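Long-range contact in LacI family transcription regulator (Bifidobacterium animalis subsp. lactis, PDB 4O5A), which probably controls transcription by binding operator DNA in response to a small-molecule effector, as LacI family regulators do: residues T251-D256 / E277-I282. Numbering follows the deposited sequence.
Sequences TAIIYD and EDLSII
Parallel pairing of strand 252-255 with strand 280-284 sets Ala-252, Ile-253 and Ile-254 against Ser-280, Ile-281 and Ile-282, in the buried central sheet of the C-terminal lobe of the periplasmic binding protein-like fold. The strand axes pass 4.7 Å apart at 15°. Four backbone bonds zip the pair: Ser-280 N gives to Thr-251 O (2.8 Å), Ile-253 N to Ser-280 O, Ile-282 N to Ile-253 O and Tyr-255 N to Ile-282 O (2.9 Å, N-H...O 173°). Each of these carbonyls also receives a CA-H contact, the shortest from Ala-252 CA to Ser-280 O at 3.1 Å.

On one face the ring of Tyr-255 leans back beside its own backbone N (chi1 -64°), and its CE2 meets Ile-281 CG2 at 3.7 Å. Ile-253 CG2 sits 3.4 Å above the plane of that ring, near its rim, while Ile-253 CG1 touches Leu-279 CD1 at 3.9 Å. On the other face Ile-254 and Ile-282 run side by side, and the CB atoms of Ala-252 and Ser-280 meet; the Ser-280 hydroxyl accepts a bond from the backbone N-H of Ala-341.

The right-handed beta-alpha-beta crossover between the strands runs through helix 258-271, which packs on Tyr-255, Leu-279 and Ile-281. Helix 175-188 covers Ala-252, Ile-254 and Ile-282, and strand 193-197 flanks 252-255 along its other edge.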
ATOM      1  N   THR A 251       0.099 -22.314 -20.414  1.00 21.81           N
ATOM      2  CA  THR A 251      -0.869 -22.845 -19.458  1.00 20.37           C
ATOM      3  C   THR A 251      -0.689 -22.245 -18.061  1.00 18.96           C
ATOM      4  O   THR A 251      -1.488 -22.503 -17.160  1.00 17.71           O
ATOM      5  CB  THR A 251      -0.827 -24.397 -19.388  1.00 22.42           C
ATOM      6  OG1 THR A 251       0.508 -24.847 -19.101  1.00 23.63           O
ATOM      7  CG2 THR A 251      -1.293 -25.013 -20.700  1.00 25.44           C
ATOM      8  N   ALA A 252       0.378 -21.479 -17.863  1.00 16.44           N
ATOM      9  CA  ALA A 252       0.577 -20.784 -16.603  1.00 15.11           C
ATOM     10  C   ALA A 252       1.301 -19.477 -16.868  1.00 15.69           C
ATOM     11  O   ALA A 252       2.159 -19.404 -17.754  1.00 18.37           O
ATOM     12  CB  ALA A 252       1.380 -21.669 -15.616  1.00 16.66           C
ATOM     13  N   ILE A 253       0.922 -18.443 -16.122  1.00 14.80           N
ATOM     14  CA  ILE A 253       1.566 -17.137 -16.203  1.00 13.29           C
ATOM     15  C   ILE A 253       1.947 -16.686 -14.806  1.00 16.65           C
ATOM     16  O   ILE A 253       1.137 -16.745 -13.874  1.00 18.31           O
ATOM     17  CB  ILE A 253       0.648 -16.086 -16.881  1.00 15.02           C
ATOM     18  CG1 ILE A 253       0.319 -16.546 -18.297  1.00 16.31           C
ATOM     19  CG2 ILE A 253       1.356 -14.721 -16.957  1.00 17.21           C
ATOM     20  CD1 ILE A 253      -0.792 -15.719 -18.960  1.00 16.50           C
ATOM     21  N   ILE A 254       3.203 -16.269 -14.658  1.00 15.88           N
ATOM     22  CA  ILE A 254       3.689 -15.693 -13.410  1.00 15.20           C
ATOM     23  C   ILE A 254       3.803 -14.172 -13.574  1.00 15.52           C
ATOM     24  O   ILE A 254       4.440 -13.684 -14.511  1.00 17.91           O
ATOM     25  CB  ILE A 254       5.058 -16.287 -13.046  1.00 15.76           C
ATOM     26  CG1 ILE A 254       4.917 -17.802 -12.831  1.00 18.34           C
ATOM     27  CG2 ILE A 254       5.596 -15.619 -11.797  1.00 19.19           C
ATOM     28  CD1 ILE A 254       6.219 -18.489 -12.481  1.00 26.41           C
ATOM     29  N   TYR A 255       3.184 -13.423 -12.668  1.00 15.31           N
ATOM     30  CA  TYR A 255       3.220 -11.967 -12.727  1.00 14.68           C
ATOM     31  C   TYR A 255       4.129 -11.373 -11.669  1.00 17.86           C
ATOM     32  O   TYR A 255       4.114 -11.821 -10.525  1.00 17.59           O
ATOM     33  CB  TYR A 255       1.819 -11.405 -12.494  1.00 15.42           C
ATOM     34  CG  TYR A 255       0.845 -11.800 -13.570  1.00 15.88           C
ATOM     35  CD1 TYR A 255       0.554 -10.933 -14.613  1.00 15.80           C
ATOM     36  CD2 TYR A 255       0.214 -13.032 -13.536  1.00 16.65           C
ATOM     37  CE1 TYR A 255      -0.352 -11.295 -15.621  1.00 15.01           C
ATOM     38  CE2 TYR A 255      -0.702 -13.407 -14.524  1.00 17.46           C
ATOM     39  CZ  TYR A 255      -0.973 -12.539 -15.556  1.00 16.15           C
ATOM     40  OH  TYR A 255      -1.857 -12.929 -16.527  1.00 16.49           O
ATOM     41  N   ASP A 256       4.865 -10.319 -12.035  1.00 18.68           N
ATOM     42  CA  ASP A 256       5.803  -9.693 -11.102  1.00 21.94           C
ATOM     43  C   ASP A 256       5.133  -8.881  -9.984  1.00 20.28           C
ATOM     44  O   ASP A 256       5.800  -8.457  -9.047  1.00 21.57           O
ATOM     45  CB  ASP A 256       6.830  -8.827 -11.850  1.00 26.61           C
ATOM     46  CG  ASP A 256       8.072  -9.615 -12.266  1.00 31.37           C
ATOM     47  OD1 ASP A 256       7.993 -10.858 -12.352  1.00 29.70           O
ATOM     48  OD2 ASP A 256       9.120  -8.981 -12.520  1.00 42.97           O
ATOM     49  N   GLU A 277      -8.483 -24.098 -14.379  1.00 20.67           N
ATOM     50  CA  GLU A 277      -8.657 -25.252 -15.285  1.00 22.80           C
ATOM     51  C   GLU A 277      -7.931 -25.127 -16.630  1.00 27.78           C
ATOM     52  O   GLU A 277      -7.397 -26.116 -17.154  1.00 26.61           O
ATOM     53  CB  GLU A 277     -10.142 -25.557 -15.513  1.00 33.81           C
ATOM     54  CG  GLU A 277     -10.862 -26.063 -14.276  1.00 33.53           C
ATOM     55  CD  GLU A 277     -11.422 -24.948 -13.413  1.00 40.04           C
ATOM     56  OE1 GLU A 277     -11.013 -23.770 -13.587  1.00 32.50           O
ATOM     57  OE2 GLU A 277     -12.283 -25.253 -12.557  1.00 47.65           O
ATOM     58  N   ASP A 278      -7.925 -23.923 -17.192  1.00 22.48           N
ATOM     59  CA  ASP A 278      -7.292 -23.685 -18.487  1.00 29.48           C
ATOM     60  C   ASP A 278      -5.978 -22.924 -18.325  1.00 25.94           C
ATOM     61  O   ASP A 278      -5.102 -23.017 -19.177  1.00 25.82           O
ATOM     62  CB  ASP A 278      -8.230 -22.895 -19.420  1.00 31.89           C
ATOM     63  CG  ASP A 278      -9.514 -23.644 -19.754  1.00 37.97           C
ATOM     64  OD1 ASP A 278      -9.466 -24.880 -19.926  1.00 34.55           O
ATOM     65  OD2 ASP A 278     -10.581 -22.986 -19.865  1.00 30.09           O
ATOM     66  N   LEU A 279      -5.852 -22.175 -17.230  1.00 20.22           N
ATOM     67  CA  LEU A 279      -4.716 -21.285 -17.001  1.00 16.27           C
ATOM     68  C   LEU A 279      -4.392 -21.162 -15.514  1.00 20.67           C
ATOM     69  O   LEU A 279      -5.256 -20.779 -14.725  1.00 19.06           O
ATOM     70  CB  LEU A 279      -5.014 -19.880 -17.565  1.00 18.48           C
ATOM     71  CG  LEU A 279      -3.985 -18.792 -17.228  1.00 20.49           C
ATOM     72  CD1 LEU A 279      -2.689 -19.001 -18.007  1.00 19.45           C
ATOM     73  CD2 LEU A 279      -4.559 -17.395 -17.511  1.00 21.06           C
ATOM     74  N   SER A 280      -3.161 -21.492 -15.128  1.00 18.52           N
ATOM     75  CA  SER A 280      -2.708 -21.252 -13.759  1.00 16.89           C
ATOM     76  C   SER A 280      -2.046 -19.889 -13.662  1.00 17.43           C
ATOM     77  O   SER A 280      -1.390 -19.448 -14.608  1.00 18.00           O
ATOM     78  CB  SER A 280      -1.708 -22.333 -13.312  1.00 15.83           C
ATOM     79  OG  SER A 280      -2.366 -23.549 -13.017  1.00 19.60           O
ATOM     80  N   ILE A 281      -2.209 -19.233 -12.512  1.00 15.36           N
ATOM     81  CA  ILE A 281      -1.652 -17.898 -12.281  1.00 16.22           C
ATOM     82  C   ILE A 281      -0.927 -17.846 -10.942  1.00 15.57           C
ATOM     83  O   ILE A 281      -1.424 -18.352  -9.938  1.00 16.53           O
ATOM     84  CB  ILE A 281      -2.761 -16.811 -12.308  1.00 13.77           C
ATOM     85  CG1 ILE A 281      -3.292 -16.652 -13.733  1.00 16.74           C
ATOM     86  CG2 ILE A 281      -2.228 -15.465 -11.819  1.00 17.16           C
ATOM     87  CD1 ILE A 281      -4.473 -15.704 -13.833  1.00 19.93           C
ATOM     88  N   ILE A 282       0.261 -17.240 -10.937  1.00 16.29           N
ATOM     89  CA  ILE A 282       1.017 -17.001  -9.709  1.00 15.65           C
ATOM     90  C   ILE A 282       1.389 -15.514  -9.629  1.00 13.90           C
ATOM     91  O   ILE A 282       1.769 -14.903 -10.634  1.00 16.58           O
ATOM     92  CB  ILE A 282       2.297 -17.851  -9.673  1.00 13.81           C
ATOM     93  CG1 ILE A 282       1.937 -19.330  -9.635  1.00 16.49           C
ATOM     94  CG2 ILE A 282       3.173 -17.503  -8.455  1.00 17.56           C
ATOM     95  CD1 ILE A 282       3.142 -20.250  -9.742  1.00 19.85           C
TER
HETATM   96  O   HOH W   1      -3.576 -25.109 -17.633  1.00 34.89           O